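Local coordinates for protein probable glutathione reductase (Sinorhizobium meliloti, PDB 4DNA) that probably catalyses the NADPH-dependent reduction of glutathione disulfide to glutathione, working as an FAD-containing homodimer, at residues F64-G69 with T381-K386; A373-M378 with E387-K392. All blocks are in the same frame, centred on the assembly; numbering follows the deposited sequence.

Overall arrangement
One excursion of chain, from strand 367-375 through helix 380-383 to strand 389-396, supplies three of the four segments. Contact 2 pairs its two strands within the dimerisation domain; contact 1 fastens its far end to helix 48-66 of the FAD-binding part. The contacts' centres are about 16 Å apart, and their segments touch where Arg-376 NH1 packs against Lys-386 N at 3.4 Å. Contact 1 lies away from the annotated sites but beside the second subunit. Contact 2 is nearer the chemistry: the side chain of Phe-375 is about 10 Å from that of His-439, the predicted proton acceptor, which in this family serves the active site at the partner's FAD.

Contact 1: F64-G69 with T381-K386; sequences FEDAAG and TLSGRK
Arg-385, in the loop after helix 380-383, grips Asp-66 of helix 48-66 side-on. Its CG is anti to the backbone N (chi1 167°), and a bend at chi3 turns the edge of the guanidinium onto the carboxylate. Arg-385 NE shares its one N-H between the syn lone pairs of Asp-66 OD1 (2.8 Å) and Asp-66 OD2 (2.9 Å). Arg-385 NH2 adds a second hold on Asp-66 OD1, also 2.8 Å, but comes from above the carboxylate plane, because the two flat groups are turned 54° apart. Glu-65 joins more loosely: its OE2 takes a weak bond from Arg-385 NH2 at 3.4 Å, with the two planes only 14° apart. Glu-62 salt-bridges the remaining nitrogen, NH1, so three carboxylates meet one guanidinium, whose charge would probably favour their ionised form and offset their mutual repulsion. Beside this polar cluster Gly-69 brings its CA to 4.6 Å from the CA of Ser-383; a CB on that glycine would run into the carbonyl O of Leu-382. Gly-69 O rests on Leu-382 CD2 at 3.6 Å. Ser-383 CB packs against Asp-66. This is a surface salt-bridge network joining the FAD-binding part to the dimerisation domain, next to the second subunit.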
ATOM      1  N   PHE A  64      10.544  17.022  -0.739  1.00 73.88           N
ATOM      2  CA  PHE A  64      10.748  18.460  -0.870  1.00 75.37           C
ATOM      3  C   PHE A  64      10.714  18.909  -2.325  1.00 77.20           C
ATOM      4  O   PHE A  64       9.996  19.862  -2.658  1.00 80.09           O
ATOM      5  CB  PHE A  64      12.039  18.918  -0.174  1.00 75.12           C
ATOM      6  CG  PHE A  64      12.122  18.515   1.283  1.00 75.60           C
ATOM      7  CD1 PHE A  64      11.034  18.699   2.141  1.00 74.85           C
ATOM      8  CD2 PHE A  64      13.288  17.954   1.801  1.00 73.73           C
ATOM      9  CE1 PHE A  64      11.104  18.319   3.470  1.00 74.01           C
ATOM     10  CE2 PHE A  64      13.365  17.581   3.133  1.00 72.56           C
ATOM     11  CZ  PHE A  64      12.271  17.760   3.966  1.00 74.13           C
ATOM     12  N   GLU A  65      11.464  18.231  -3.190  1.00 75.42           N
ATOM     13  CA  GLU A  65      11.489  18.631  -4.599  1.00 78.95           C
ATOM     14  C   GLU A  65      10.163  18.307  -5.285  1.00 78.62           C
ATOM     15  O   GLU A  65       9.684  19.074  -6.133  1.00 79.37           O
ATOM     16  CB  GLU A  65      12.695  18.053  -5.353  1.00 80.53           C
ATOM     17  CG  GLU A  65      12.902  16.560  -5.165  1.00 78.31           C
ATOM     18  CD  GLU A  65      14.373  16.169  -5.073  1.00 84.28           C
ATOM     19  OE1 GLU A  65      15.113  16.788  -4.269  1.00 82.18           O
ATOM     20  OE2 GLU A  65      14.789  15.231  -5.793  1.00 87.55           O
ATOM     21  N   ASP A  66       9.555  17.195  -4.884  1.00 76.65           N
ATOM     22  CA  ASP A  66       8.294  16.777  -5.473  1.00 77.33           C
ATOM     23  C   ASP A  66       7.164  17.745  -5.192  1.00 77.86           C
ATOM     24  O   ASP A  66       6.258  17.860  -6.007  1.00 78.43           O
ATOM     25  CB  ASP A  66       7.914  15.372  -5.024  1.00 76.08           C
ATOM     26  CG  ASP A  66       8.510  14.298  -5.916  1.00 77.77           C
ATOM     27  OD1 ASP A  66       9.347  14.644  -6.801  1.00 78.41           O
ATOM     28  OD2 ASP A  66       8.124  13.116  -5.742  1.00 74.93           O
ATOM     29  N   ALA A  67       7.228  18.452  -4.061  1.00 77.96           N
ATOM     30  CA  ALA A  67       6.169  19.386  -3.656  1.00 76.19           C
ATOM     31  C   ALA A  67       6.063  20.583  -4.591  1.00 79.50           C
ATOM     32  O   ALA A  67       5.026  21.236  -4.641  1.00 78.62           O
ATOM     33  CB  ALA A  67       6.377  19.856  -2.224  1.00 74.40           C
ATOM     34  N   ALA A  68       7.139  20.862  -5.327  1.00 80.62           N
ATOM     35  CA  ALA A  68       7.211  22.046  -6.185  1.00 80.73           C
ATOM     36  C   ALA A  68       6.104  22.034  -7.234  1.00 80.95           C
ATOM     37  O   ALA A  68       5.428  23.043  -7.459  1.00 81.52           O
ATOM     38  CB  ALA A  68       8.578  22.141  -6.845  1.00 81.56           C
ATOM     39  N   GLY A  69       5.903  20.864  -7.835  1.00 80.77           N
ATOM     40  CA  GLY A  69       4.924  20.685  -8.898  1.00 80.08           C
ATOM     41  C   GLY A  69       3.493  20.777  -8.424  1.00 80.10           C
ATOM     42  O   GLY A  69       2.576  20.759  -9.238  1.00 81.10           O
ATOM     43  N   THR A 381       2.929  12.448 -12.574  1.00 73.93           N
ATOM     44  CA  THR A 381       2.250  13.264 -13.546  1.00 75.61           C
ATOM     45  C   THR A 381       2.477  14.760 -13.275  1.00 76.59           C
ATOM     46  O   THR A 381       2.584  15.546 -14.208  1.00 78.72           O
ATOM     47  CB  THR A 381       0.756  12.920 -13.604  1.00 76.61           C
ATOM     48  OG1 THR A 381       0.261  13.212 -14.910  1.00 80.21           O
ATOM     49  CG2 THR A 381      -0.049  13.703 -12.557  1.00 76.56           C
ATOM     50  N   LEU A 382       2.577  15.142 -12.003  1.00 76.94           N
ATOM     51  CA  LEU A 382       2.779  16.550 -11.636  1.00 78.57           C
ATOM     52  C   LEU A 382       4.165  16.917 -11.093  1.00 80.85           C
ATOM     53  O   LEU A 382       4.681  17.994 -11.400  1.00 82.87           O
ATOM     54  CB  LEU A 382       1.695  17.018 -10.662  1.00 79.18           C
ATOM     55  CG  LEU A 382       0.679  17.997 -11.238  1.00 78.31           C
ATOM     56  CD1 LEU A 382      -0.208  17.326 -12.274  1.00 79.23           C
ATOM     57  CD2 LEU A 382      -0.151  18.599 -10.120  1.00 78.36           C
ATOM     58  N   SER A 383       4.759  16.046 -10.276  1.00 78.56           N
ATOM     59  CA  SER A 383       6.105  16.296  -9.742  1.00 79.97           C
ATOM     60  C   SER A 383       7.141  16.316 -10.863  1.00 80.61           C
ATOM     61  O   SER A 383       8.167  16.984 -10.752  1.00 81.42           O
ATOM     62  CB  SER A 383       6.485  15.247  -8.707  1.00 78.29           C
ATOM     63  OG  SER A 383       6.576  13.980  -9.315  1.00 77.04           O
ATOM     64  N   GLY A 384       6.848  15.593 -11.941  1.00 79.62           N
ATOM     65  CA  GLY A 384       7.729  15.499 -13.090  1.00 80.71           C
ATOM     66  C   GLY A 384       8.864  14.548 -12.792  1.00 80.81           C
ATOM     67  O   GLY A 384       9.903  14.589 -13.456  1.00 82.76           O
ATOM     68  N   ARG A 385       8.640  13.664 -11.821  1.00 78.95           N
ATOM     69  CA  ARG A 385       9.726  12.942 -11.165  1.00 80.00           C
ATOM     70  C   ARG A 385      10.609  12.068 -12.044  1.00 80.06           C
ATOM     71  O   ARG A 385      11.782  11.894 -11.717  1.00 81.26           O
ATOM     72  CB  ARG A 385       9.238  12.141  -9.952  1.00 78.81           C
ATOM     73  CG  ARG A 385      10.266  11.130  -9.443  1.00 78.21           C
ATOM     74  CD  ARG A 385      10.107  10.856  -7.961  1.00 78.97           C
ATOM     75  NE  ARG A 385      10.410  12.049  -7.194  1.00 77.26           N
ATOM     76  CZ  ARG A 385      11.634  12.438  -6.862  1.00 77.77           C
ATOM     77  NH1 ARG A 385      12.687  11.716  -7.216  1.00 78.16           N
ATOM     78  NH2 ARG A 385      11.798  13.557  -6.170  1.00 77.26           N
ATOM     79  N   LYS A 386      10.070  11.523 -13.135  1.00 78.69           N
ATOM     80  CA  LYS A 386      10.808  10.552 -13.961  1.00 80.44           C
ATOM     81  C   LYS A 386      10.948   9.230 -13.219  1.00 78.58           C
ATOM     82  O   LYS A 386      12.044   8.783 -12.892  1.00 77.71           O
ATOM     83  CB  LYS A 386      12.181  11.080 -14.416  1.00 80.94           C
ATOM     84  CG  LYS A 386      12.205  11.577 -15.844  1.00 88.20           C
ATOM     85  CD  LYS A 386      11.800  13.042 -15.980  1.00 96.09           C
ATOM     86  CE  LYS A 386      13.014  13.966 -15.913  1.00 98.93           C
ATOM     87  NZ  LYS A 386      12.805  15.219 -16.691  1.00 99.57           N
TER

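Contact 2: A373-M378 with E387-K392; sequences AEFRPM and EKTIMK
Strands 373-375 and 389-392 are neighbours in the antiparallel sheet of the dimerisation domain, joined through helix 380-383 and running at 169° to each other. Two hydrogen-bonded pairs, Ala-373 with Met-391 and Phe-375 with Thr-389, flank the non-hydrogen-bonded pair of Glu-374 and Ile-390. Met-391 N reaches Ala-373 O at 2.8 Å, and Ala-373 N returns a bond to Met-391 O from above the carbonyl plane. The bond from Thr-389 N to Phe-375 O is almost straight (178°) and lies in the carbonyl plane, as does that from Phe-375 N to Thr-389 O. On the face shared by Phe-375, Thr-389 and Met-391, Phe-375 CG sits between the backbone N and the carbonyl carbon (chi1 66°), which lays the ring alongside Thr-389. Thr-389 CB makes a CH-pi contact over one ring face, 3.9 Å from the centroid, while Thr-389 CG2 touches Phe-375 CZ at 3.7 Å. The selenomethionine Met-391 sets its SE at the ring edge, 4.1 Å from Phe-375 CE1, a Met-aromatic contact. An alanine at Phe-375 would remove the ring and would probably loosen the packing around Thr-389 and Met-391. Pro-377 CG touches Thr-389 OG1 at 3.5 Å. On the opposite face Glu-374 CG lies alongside Ile-390 CG1, and Glu-374 OE2 forms a salt bridge with Arg-372. The Phe-375 ring thus links the two hydrogen-bonded pairs on its side, while backbone bonds fix the register.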
ATOM      1  N   ALA A 373       3.020  -4.574 -16.424  1.00 64.35           N
ATOM      2  CA  ALA A 373       2.467  -3.231 -16.428  1.00 64.73           C
ATOM      3  C   ALA A 373       3.576  -2.246 -16.138  1.00 66.77           C
ATOM      4  O   ALA A 373       4.294  -2.398 -15.153  1.00 65.74           O
ATOM      5  CB  ALA A 373       1.380  -3.115 -15.374  1.00 68.43           C
ATOM      6  N   GLU A 374       3.731  -1.248 -16.997  1.00 67.08           N
ATOM      7  CA  GLU A 374       4.751  -0.242 -16.777  1.00 67.27           C
ATOM      8  C   GLU A 374       4.162   1.147 -16.923  1.00 69.07           C
ATOM      9  O   GLU A 374       3.583   1.463 -17.961  1.00 69.81           O
ATOM     10  CB  GLU A 374       5.899  -0.428 -17.751  1.00 69.69           C
ATOM     11  CG  GLU A 374       7.234   0.065 -17.209  1.00 70.56           C
ATOM     12  CD  GLU A 374       8.340  -0.019 -18.250  1.00 76.00           C
ATOM     13  OE1 GLU A 374       8.087   0.418 -19.402  1.00 73.08           O
ATOM     14  OE2 GLU A 374       9.449  -0.523 -17.912  1.00 77.72           O
ATOM     15  N   PHE A 375       4.311   1.974 -15.893  1.00 67.49           N
ATOM     16  CA  PHE A 375       3.620   3.253 -15.884  1.00 68.64           C
ATOM     17  C   PHE A 375       4.158   4.317 -14.925  1.00 69.28           C
ATOM     18  O   PHE A 375       4.807   4.014 -13.913  1.00 68.10           O
ATOM     19  CB  PHE A 375       2.116   3.043 -15.662  1.00 68.62           C
ATOM     20  CG  PHE A 375       1.765   2.491 -14.314  1.00 67.48           C
ATOM     21  CD1 PHE A 375       1.777   1.124 -14.081  1.00 67.15           C
ATOM     22  CD2 PHE A 375       1.391   3.337 -13.277  1.00 67.85           C
ATOM     23  CE1 PHE A 375       1.430   0.612 -12.833  1.00 66.23           C
ATOM     24  CE2 PHE A 375       1.047   2.832 -12.035  1.00 66.26           C
ATOM     25  CZ  PHE A 375       1.062   1.471 -11.812  1.00 65.18           C
ATOM     26  N   ARG A 376       3.850   5.566 -15.281  1.00 70.40           N
ATOM     27  CA  ARG A 376       4.227   6.763 -14.553  1.00 70.55           C
ATOM     28  C   ARG A 376       3.222   6.913 -13.433  1.00 71.23           C
ATOM     29  O   ARG A 376       2.040   7.091 -13.707  1.00 71.35           O
ATOM     30  CB  ARG A 376       4.150   7.959 -15.513  1.00 73.39           C
ATOM     31  CG  ARG A 376       4.956   9.195 -15.137  1.00 77.33           C
ATOM     32  CD  ARG A 376       5.411   9.939 -16.384  1.00 92.88           C
ATOM     33  NE  ARG A 376       5.402  11.396 -16.211  1.00101.07           N
ATOM     34  CZ  ARG A 376       6.417  12.129 -15.737  1.00103.81           C
ATOM     35  NH1 ARG A 376       7.561  11.560 -15.360  1.00 98.90           N
ATOM     36  NH2 ARG A 376       6.287  13.449 -15.627  1.00103.72           N
ATOM     37  N   PRO A 377       3.677   6.817 -12.162  1.00 71.22           N
ATOM     38  CA  PRO A 377       2.764   6.959 -11.016  1.00 70.08           C
ATOM     39  C   PRO A 377       1.999   8.275 -11.121  1.00 71.35           C
ATOM     40  O   PRO A 377       2.538   9.249 -11.654  1.00 72.27           O
ATOM     41  CB  PRO A 377       3.706   7.001  -9.804  1.00 67.71           C
ATOM     42  CG  PRO A 377       4.963   6.362 -10.260  1.00 66.21           C
ATOM     43  CD  PRO A 377       5.080   6.656 -11.728  1.00 69.62           C
HETATM   44  N   MSE A 378       0.767   8.306 -10.619  1.00 71.30           N
HETATM   45  CA  MSE A 378      -0.085   9.490 -10.740  1.00 73.27           C
HETATM   46  C   MSE A 378       0.606  10.751 -10.286  1.00 73.70           C
HETATM   47  O   MSE A 378       0.543  11.765 -10.956  1.00 74.13           O
HETATM   48  CB  MSE A 378      -1.391   9.345  -9.967  1.00 73.85           C
HETATM   49  CG  MSE A 378      -2.411  10.088 -10.827  1.00 79.14           C
HETATM   50 SE   MSE A 378      -4.049  10.573  -9.845  1.00100.83          SE
HETATM   51  CE  MSE A 378      -5.257   9.491 -10.974  1.00 81.52           C
ATOM     52  N   GLU A 387       9.806   8.618 -12.954  1.00 77.93           N
ATOM     53  CA  GLU A 387       9.730   7.360 -12.222  1.00 77.89           C
ATOM     54  C   GLU A 387       8.854   6.427 -13.041  1.00 75.00           C
ATOM     55  O   GLU A 387       7.991   6.884 -13.799  1.00 75.56           O
ATOM     56  CB  GLU A 387       9.083   7.597 -10.856  1.00 78.98           C
ATOM     57  CG  GLU A 387       9.707   6.823  -9.706  1.00 83.98           C
ATOM     58  CD  GLU A 387       9.160   7.248  -8.340  1.00 88.55           C
ATOM     59  OE1 GLU A 387       8.261   8.132  -8.289  1.00 81.06           O
ATOM     60  OE2 GLU A 387       9.633   6.698  -7.311  1.00 91.53           O
ATOM     61  N   LYS A 388       9.082   5.126 -12.904  1.00 73.45           N
ATOM     62  CA  LYS A 388       8.212   4.140 -13.543  1.00 71.26           C
ATOM     63  C   LYS A 388       7.805   3.034 -12.576  1.00 66.80           C
ATOM     64  O   LYS A 388       8.622   2.506 -11.829  1.00 68.04           O
ATOM     65  CB  LYS A 388       8.841   3.594 -14.834  1.00 73.83           C
ATOM     66  CG  LYS A 388       8.394   4.362 -16.073  1.00 77.15           C
ATOM     67  CD  LYS A 388       9.556   4.687 -17.009  1.00 83.15           C
ATOM     68  CE  LYS A 388       9.118   5.648 -18.114  1.00 85.11           C
ATOM     69  NZ  LYS A 388      10.160   5.879 -19.164  1.00 84.59           N
ATOM     70  N   THR A 389       6.527   2.710 -12.556  1.00 64.16           N
ATOM     71  CA  THR A 389       6.105   1.573 -11.769  1.00 65.56           C
ATOM     72  C   THR A 389       6.061   0.342 -12.666  1.00 63.81           C
ATOM     73  O   THR A 389       5.439   0.363 -13.731  1.00 63.67           O
ATOM     74  CB  THR A 389       4.761   1.832 -11.049  1.00 62.49           C
ATOM     75  OG1 THR A 389       4.930   2.910 -10.126  1.00 60.23           O
ATOM     76  CG2 THR A 389       4.297   0.600 -10.284  1.00 62.55           C
ATOM     77  N   ILE A 390       6.760  -0.713 -12.246  1.00 63.71           N
ATOM     78  CA  ILE A 390       6.631  -2.003 -12.900  1.00 63.13           C
ATOM     79  C   ILE A 390       5.823  -2.934 -12.011  1.00 64.11           C
ATOM     80  O   ILE A 390       6.101  -3.053 -10.820  1.00 63.37           O
ATOM     81  CB  ILE A 390       7.989  -2.587 -13.316  1.00 63.64           C
ATOM     82  CG1 ILE A 390       8.617  -1.714 -14.402  1.00 65.54           C
ATOM     83  CG2 ILE A 390       7.819  -3.978 -13.897  1.00 65.04           C
ATOM     84  CD1 ILE A 390      10.131  -1.690 -14.377  1.00 66.00           C
HETATM   85  N   MSE A 391       4.795  -3.548 -12.597  1.00 64.67           N
HETATM   86  CA  MSE A 391       3.892  -4.464 -11.893  1.00 63.74           C
HETATM   87  C   MSE A 391       3.719  -5.704 -12.714  1.00 62.04           C
HETATM   88  O   MSE A 391       3.118  -5.655 -13.787  1.00 64.27           O
HETATM   89  CB  MSE A 391       2.536  -3.805 -11.760  1.00 64.48           C
HETATM   90  CG  MSE A 391       2.591  -2.879 -10.560  1.00 66.48           C
HETATM   91 SE   MSE A 391       0.772  -2.358 -10.013  1.00 80.09          SE
HETATM   92  CE  MSE A 391       1.211  -1.443  -8.326  1.00 71.73           C
ATOM     93  N   LYS A 392       4.241  -6.831 -12.234  1.00 60.80           N
ATOM     94  CA  LYS A 392       4.336  -8.000 -13.089  1.00 60.46           C
ATOM     95  C   LYS A 392       3.765  -9.244 -12.451  1.00 58.16           C
ATOM     96  O   LYS A 392       4.184  -9.634 -11.375  1.00 58.01           O
ATOM     97  CB  LYS A 392       5.784  -8.208 -13.540  1.00 60.05           C
ATOM     98  CG  LYS A 392       6.119  -9.594 -14.060  1.00 59.13           C
ATOM     99  CD  LYS A 392       7.024  -9.510 -15.281  1.00 61.64           C
ATOM    100  CE  LYS A 392       7.791 -10.799 -15.538  1.00 60.13           C
ATOM    101  NZ  LYS A 392       9.184 -10.762 -15.037  1.00 62.42           N
TER